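Local coordinates for protein OLD nuclease (Thermus scotoductus, PDB 6P74) that degrades linear and supercoiled double-stranded DNA as a metal-dependent 5'-to-3' exonuclease and also has a DNA-stimulated ATPase activity, at residues A[428-433]-A[458-463]; A[473-478]-A[513-518]. All blocks are in the same frame, centred on the assembly; numbering follows the deposited sequence.

Interaction 1. Residues A[428-433]-A[458-463]; sequences VVHDED and EKNQRI. With SM (samarium (III) ion), chain O.
The backbone O of Asp431 is gripped by two donors, His430 ND1 and Lys409 NZ, and this histidine faces Asn460 across the contact. His430 ND1 lies 2.7 Å from Asp431 O. That acceptor is close to the ring plane, but the donor stands well above the carbonyl plane. Asn460 ND2 donates to the backbone O of Glu432 at 3.1 Å. The bond is nearly straight (177°). It lies in the planes of both groups and uses a lone pair of the carbonyl. On the other branch, Asn460 OD1 accepts from Lys409 NZ, the same lysine that binds Asp431 O. The bonds to ND2 and OD1 together hold the amide's rotation. CG of Asn460 stands anti to its own carbonyl carbon (chi1 -64°), which puts it on the strand side of the helix.

Asn460 OD1 also comes within 3.3 Å of His430 CE1, with the ring and amide planes inclined by 34°. At the ring edge, His430 NE2 meets a water at 3.0 Å, and this water donates to Asn460 O. Both imidazole nitrogens of this buried ring thus have polar partners. Ile463 meets His430 tip to tip. Its CD1 lies over one ring face, offset toward the rim. Ile463 CG2 also touches Val428 CG1 at 4.2 Å.

Asp431 turns away from the helix. Its OD2 binds the samarium ion at 2.4 Å, and OD1 accepts from Leu479 N. Glu480 completes the observed protein ligands. A water on the ion also lies close to Asp433 OD1. Helix segment 458-463 runs nearly antiparallel to strand segment 428-431, whose end carries Asp431 and, just beyond, Asp433. This is the acidic Asp-x-Asp motif of a Toprim metal site.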
loop_
_atom_site.group_PDB
_atom_site.type_symbol
_atom_site.label_atom_id
_atom_site.label_comp_id
_atom_site.label_asym_id
_atom_site.label_seq_id
_atom_site.Cartn_x
_atom_site.Cartn_y
_atom_site.Cartn_z
ATOM N N VAL A 428 36.732 -0.295 -17.604
ATOM C CA VAL A 428 37.350 -1.531 -18.068
ATOM C C VAL A 428 38.858 -1.486 -17.781
ATOM O O VAL A 428 39.530 -0.488 -18.086
ATOM C CB VAL A 428 37.115 -1.746 -19.572
ATOM C CG1 VAL A 428 37.706 -3.067 -19.980
ATOM C CG2 VAL A 428 35.629 -1.678 -19.925
ATOM N N VAL A 429 39.404 -2.580 -17.250
ATOM C CA VAL A 429 40.850 -2.816 -17.271
ATOM C C VAL A 429 41.083 -4.173 -17.908
ATOM O O VAL A 429 40.439 -5.154 -17.526
ATOM C CB VAL A 429 41.511 -2.802 -15.877
ATOM C CG1 VAL A 429 42.956 -2.335 -15.985
ATOM C CG2 VAL A 429 40.719 -1.997 -14.886
ATOM N N HIS A 430 42.050 -4.252 -18.815
ATOM C CA HIS A 430 42.458 -5.546 -19.337
ATOM C C HIS A 430 43.926 -5.490 -19.765
ATOM O O HIS A 430 44.525 -4.414 -19.912
ATOM C CB HIS A 430 41.555 -5.961 -20.497
ATOM C CG HIS A 430 41.712 -5.099 -21.706
ATOM N ND1 HIS A 430 42.732 -5.280 -22.611
ATOM C CD2 HIS A 430 41.001 -4.029 -22.146
ATOM C CE1 HIS A 430 42.627 -4.375 -23.572
ATOM N NE2 HIS A 430 41.585 -3.606 -23.313
ATOM N N ASP A 431 44.492 -6.669 -19.999
ATOM C CA ASP A 431 45.868 -6.767 -20.478
ATOM C C ASP A 431 45.946 -6.498 -21.971
ATOM O O ASP A 431 45.007 -6.764 -22.723
ATOM C CB ASP A 431 46.456 -8.160 -20.182
ATOM C CG ASP A 431 46.732 -8.390 -18.684
ATOM O OD1 ASP A 431 46.738 -7.395 -17.944
ATOM O OD2 ASP A 431 46.909 -9.555 -18.241
ATOM N N GLU A 432 47.098 -5.987 -22.409
ATOM C CA GLU A 432 47.322 -5.846 -23.841
ATOM C C GLU A 432 47.532 -7.210 -24.496
ATOM O O GLU A 432 46.902 -7.523 -25.513
ATOM C CB GLU A 432 48.515 -4.932 -24.097
ATOM C CG GLU A 432 48.786 -4.613 -25.576
ATOM C CD GLU A 432 50.176 -3.985 -25.755
ATOM O OE1 GLU A 432 50.944 -3.999 -24.774
ATOM O OE2 GLU A 432 50.522 -3.495 -26.856
ATOM N N ASP A 433 48.432 -8.027 -23.939
ATOM C CA ASP A 433 48.688 -9.387 -24.433
ATOM C C ASP A 433 49.288 -9.402 -25.833
ATOM O O ASP A 433 48.985 -10.276 -26.642
ATOM C CB ASP A 433 47.426 -10.235 -24.390
ATOM C CG ASP A 433 47.113 -10.698 -22.990
ATOM O OD1 ASP A 433 48.081 -10.900 -22.226
ATOM O OD2 ASP A 433 45.930 -10.870 -22.648
ATOM N N GLU A 458 43.048 -6.761 -32.344
ATOM C CA GLU A 458 41.668 -6.637 -32.783
ATOM C C GLU A 458 40.710 -6.688 -31.597
ATOM O O GLU A 458 39.802 -5.851 -31.490
ATOM C CB GLU A 458 41.361 -7.746 -33.784
ATOM C CG GLU A 458 40.202 -7.468 -34.702
ATOM C CD GLU A 458 39.654 -8.744 -35.323
ATOM O OE1 GLU A 458 38.587 -9.220 -34.860
ATOM O OE2 GLU A 458 40.308 -9.278 -36.250
ATOM N N LYS A 459 40.905 -7.658 -30.688
ATOM C CA LYS A 459 40.072 -7.722 -29.483
ATOM C C LYS A 459 40.201 -6.455 -28.639
ATOM O O LYS A 459 39.205 -5.984 -28.067
ATOM C CB LYS A 459 40.436 -8.930 -28.622
ATOM C CG LYS A 459 40.366 -10.270 -29.281
ATOM C CD LYS A 459 40.720 -11.330 -28.288
ATOM C CE LYS A 459 40.986 -12.669 -28.932
ATOM N NZ LYS A 459 41.760 -13.522 -27.969
ATOM N N ASN A 460 41.428 -5.918 -28.517
ATOM C CA ASN A 460 41.637 -4.684 -27.773
ATOM C C ASN A 460 40.914 -3.517 -28.440
ATOM O O ASN A 460 40.382 -2.642 -27.754
ATOM C CB ASN A 460 43.139 -4.373 -27.661
ATOM C CG ASN A 460 43.885 -5.417 -26.873
ATOM O OD1 ASN A 460 43.264 -6.226 -26.183
ATOM N ND2 ASN A 460 45.238 -5.408 -26.971
ATOM N N GLN A 461 40.920 -3.480 -29.775
ATOM C CA GLN A 461 40.258 -2.415 -30.516
ATOM C C GLN A 461 38.743 -2.508 -30.394
ATOM O O GLN A 461 38.063 -1.480 -30.320
ATOM C CB GLN A 461 40.682 -2.453 -31.990
ATOM C CG GLN A 461 40.150 -1.300 -32.809
ATOM C CD GLN A 461 40.335 0.044 -32.093
ATOM O OE1 GLN A 461 39.356 0.734 -31.790
ATOM N NE2 GLN A 461 41.590 0.411 -31.809
ATOM N N ARG A 462 38.188 -3.716 -30.361
ATOM C CA ARG A 462 36.739 -3.816 -30.218
ATOM C C ARG A 462 36.288 -3.333 -28.843
ATOM O O ARG A 462 35.272 -2.634 -28.729
ATOM C CB ARG A 462 36.272 -5.234 -30.459
ATOM C CG ARG A 462 36.463 -5.770 -31.874
ATOM C CD ARG A 462 36.177 -7.296 -31.877
ATOM N NE ARG A 462 34.796 -7.509 -31.450
ATOM C CZ ARG A 462 33.720 -7.356 -32.232
ATOM N NH1 ARG A 462 33.857 -7.014 -33.511
ATOM N NH2 ARG A 462 32.496 -7.550 -31.741
ATOM N N ILE A 463 37.054 -3.656 -27.796
ATOM C CA ILE A 463 36.731 -3.160 -26.461
ATOM C C ILE A 463 36.767 -1.637 -26.439
ATOM O O ILE A 463 35.939 -0.979 -25.795
ATOM C CB ILE A 463 37.691 -3.780 -25.424
ATOM C CG1 ILE A 463 37.248 -5.211 -25.119
ATOM C CG2 ILE A 463 37.703 -2.939 -24.149
ATOM C CD1 ILE A 463 38.347 -6.082 -24.521
HETATM SM SM SM O . 46.352 -11.828 -17.933
HETATM O O HOH W 1 41.381 -1.537 -25.412
HETATM O O HOH W 2 48.063 -11.959 -19.880
#

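Interaction 2. Residues A[473-478]-A[513-518]; sequences FVVQPS and RPFVEA
Phe473 lays its ring over Ala518, with Ala518 CA 3.7 Å above the ring centre in a CH-pi contact only 9° off the ring normal. The methyl of Ala518 lies over the same face, nearer CG and CD1. This joins edge strand 472-475 of the parallel Toprim sheet to helix 513-523. Segment 513-518 of that helix runs roughly antiparallel to 473-475, with 147° between the two N-to-C directions.

The Phe473 ring rests on the helix backbone as much as on side chains. Its CG stands anti to the carbonyl carbon (chi1 -64°), which places it by the Ala518 methyl. Phe473 CB approaches Pro514 O at 3.4 Å. That oxygen lies oblique to the ring and accepts the helical bond from Ala518 N. Phe473 CE2 touches Glu517 CB at 3.9 Å, so the aliphatic base of the glutamate borders the aromatic ring.

Pro514 lies in the first turn of the helix. Its CB and CG both reach Val474 O, while the Val474 side chain turns away from the helix. The proline CB also packs against Phe473 CB. These are van der Waals contacts along the strand backbone.

Farther along the strand, Val475 and Phe515 meet obliquely. The buried Phe515 side chain also packs on Ala384, Ala385 and Leu388 of helix 379-391 and on Val429 of the neighbouring strand. Val475 also touches Asp431, a ligand of the samarium ion. Beyond the strand, Ser478 takes the N-cap position of helix 479-483, and its OG accepts from Ala481 N. Across the contact, Val475 CG2 lies 4.1 Å from both CB and CD1 of Phe515.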
loop_
_atom_site.group_PDB
_atom_site.type_symbol
_atom_site.label_atom_id
_atom_site.label_comp_id
_atom_site.label_asym_id
_atom_site.label_seq_id
_atom_site.Cartn_x
_atom_site.Cartn_y
_atom_site.Cartn_z
ATOM N N PHE A 473 41.415 1.098 -19.472
ATOM C CA PHE A 473 42.816 1.100 -19.061
ATOM C C PHE A 473 43.476 -0.196 -19.524
ATOM O O PHE A 473 42.913 -1.277 -19.338
ATOM C CB PHE A 473 42.919 1.270 -17.542
ATOM C CG PHE A 473 42.385 2.596 -17.061
ATOM C CD1 PHE A 473 41.021 2.844 -17.043
ATOM C CD2 PHE A 473 43.247 3.617 -16.711
ATOM C CE1 PHE A 473 40.521 4.079 -16.647
ATOM C CE2 PHE A 473 42.758 4.853 -16.286
ATOM C CZ PHE A 473 41.394 5.083 -16.249
ATOM N N VAL A 474 44.661 -0.096 -20.129
ATOM C CA VAL A 474 45.317 -1.271 -20.683
ATOM C C VAL A 474 46.613 -1.521 -19.927
ATOM O O VAL A 474 47.499 -0.663 -19.906
ATOM C CB VAL A 474 45.581 -1.137 -22.183
ATOM C CG1 VAL A 474 46.209 -2.431 -22.674
ATOM C CG2 VAL A 474 44.243 -0.839 -22.946
ATOM N N VAL A 475 46.729 -2.699 -19.313
ATOM C CA VAL A 475 47.983 -3.091 -18.667
ATOM C C VAL A 475 48.907 -3.692 -19.721
ATOM O O VAL A 475 48.586 -4.727 -20.311
ATOM C CB VAL A 475 47.743 -4.088 -17.526
ATOM C CG1 VAL A 475 49.092 -4.387 -16.848
ATOM C CG2 VAL A 475 46.756 -3.538 -16.532
ATOM N N GLN A 476 50.051 -3.045 -19.957
ATOM C CA GLN A 476 51.053 -3.398 -20.974
ATOM C C GLN A 476 52.270 -4.039 -20.324
ATOM O O GLN A 476 52.907 -3.394 -19.474
ATOM C CB GLN A 476 51.510 -2.138 -21.708
ATOM C CG GLN A 476 50.399 -1.282 -22.230
ATOM C CD GLN A 476 50.927 -0.274 -23.208
ATOM O OE1 GLN A 476 51.325 0.818 -22.819
ATOM N NE2 GLN A 476 50.984 -0.652 -24.482
ATOM N N PRO A 477 52.676 -5.249 -20.723
ATOM C CA PRO A 477 51.957 -6.116 -21.653
ATOM C C PRO A 477 50.841 -6.880 -20.965
ATOM O O PRO A 477 49.920 -7.298 -21.655
ATOM C CB PRO A 477 53.029 -7.084 -22.157
ATOM C CG PRO A 477 54.072 -7.109 -21.049
ATOM C CD PRO A 477 54.072 -5.696 -20.502
ATOM N N SER A 478 50.918 -7.055 -19.646
ATOM C CA SER A 478 49.900 -7.809 -18.915
ATOM C C SER A 478 50.091 -7.585 -17.426
ATOM O O SER A 478 51.184 -7.238 -16.978
ATOM C CB SER A 478 49.993 -9.309 -19.202
ATOM O OG SER A 478 51.243 -9.799 -18.727
ATOM N N ARG A 513 50.559 1.036 -13.219
ATOM C CA ARG A 513 49.799 2.278 -13.123
ATOM C C ARG A 513 48.421 2.223 -13.765
ATOM O O ARG A 513 47.467 2.709 -13.140
ATOM C CB ARG A 513 50.631 3.411 -13.740
ATOM C CG ARG A 513 49.877 4.725 -13.904
ATOM C CD ARG A 513 50.717 5.754 -14.663
ATOM N NE ARG A 513 51.865 6.190 -13.876
ATOM C CZ ARG A 513 52.957 6.710 -14.418
ATOM N NH1 ARG A 513 53.035 6.816 -15.742
ATOM N NH2 ARG A 513 53.967 7.101 -13.655
ATOM N N PRO A 514 48.229 1.669 -14.969
ATOM C CA PRO A 514 46.873 1.671 -15.540
ATOM C C PRO A 514 45.897 0.864 -14.707
ATOM O O PRO A 514 44.703 1.186 -14.689
ATOM C CB PRO A 514 47.082 1.086 -16.953
ATOM C CG PRO A 514 48.606 1.336 -17.222
ATOM C CD PRO A 514 49.180 1.007 -15.876
ATOM N N PHE A 515 46.386 -0.137 -13.960
ATOM C CA PHE A 515 45.502 -0.929 -13.116
ATOM C C PHE A 515 45.036 -0.123 -11.920
ATOM O O PHE A 515 43.843 -0.097 -11.615
ATOM C CB PHE A 515 46.196 -2.215 -12.657
ATOM C CG PHE A 515 45.241 -3.286 -12.212
ATOM C CD1 PHE A 515 44.468 -3.971 -13.132
ATOM C CD2 PHE A 515 45.119 -3.616 -10.891
ATOM C CE1 PHE A 515 43.573 -4.958 -12.731
ATOM C CE2 PHE A 515 44.232 -4.606 -10.488
ATOM C CZ PHE A 515 43.443 -5.266 -11.412
ATOM N N VAL A 516 45.955 0.550 -11.219
ATOM C CA VAL A 516 45.473 1.273 -10.051
ATOM C C VAL A 516 44.729 2.545 -10.486
ATOM O O VAL A 516 43.750 2.939 -9.844
ATOM C CB VAL A 516 46.609 1.523 -9.009
ATOM C CG1 VAL A 516 47.879 0.792 -9.352
ATOM C CG2 VAL A 516 46.849 2.979 -8.705
ATOM N N GLU A 517 45.115 3.165 -11.607
ATOM C CA GLU A 517 44.340 4.307 -12.067
ATOM C C GLU A 517 42.928 3.898 -12.482
ATOM O O GLU A 517 41.973 4.646 -12.227
ATOM C CB GLU A 517 45.078 5.035 -13.192
ATOM C CG GLU A 517 45.581 6.400 -12.734
ATOM C CD GLU A 517 44.508 7.172 -11.960
ATOM O OE1 GLU A 517 44.811 7.612 -10.820
ATOM O OE2 GLU A 517 43.378 7.358 -12.495
ATOM N N ALA A 518 42.760 2.718 -13.088
ATOM C CA ALA A 518 41.406 2.227 -13.349
ATOM C C ALA A 518 40.578 2.197 -12.069
ATOM O O ALA A 518 39.409 2.625 -12.055
ATOM C CB ALA A 518 41.452 0.837 -13.979
#

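In the fold
Interactions 1 and 2 join different helices to neighbouring strands of one parallel Toprim sheet. Interaction 1 uses the inner strand 426-431 and is buried. Interaction 2 uses the outermost strand 472-475 and is only partly buried. The first combines an amide, an imidazole and water with a small apolar patch; the second is carried by aromatic and aliphatic packing. Their centres lie about 11 Å apart. Val428 O and Phe473 N probably form a hydrogen bond between the strands, as do Asp433 N and Pro477 O beyond them. Val429 packs on Ala518, tying 428-433 to the helix of interaction 2. Asp431 meets Ser478 beside the metal site.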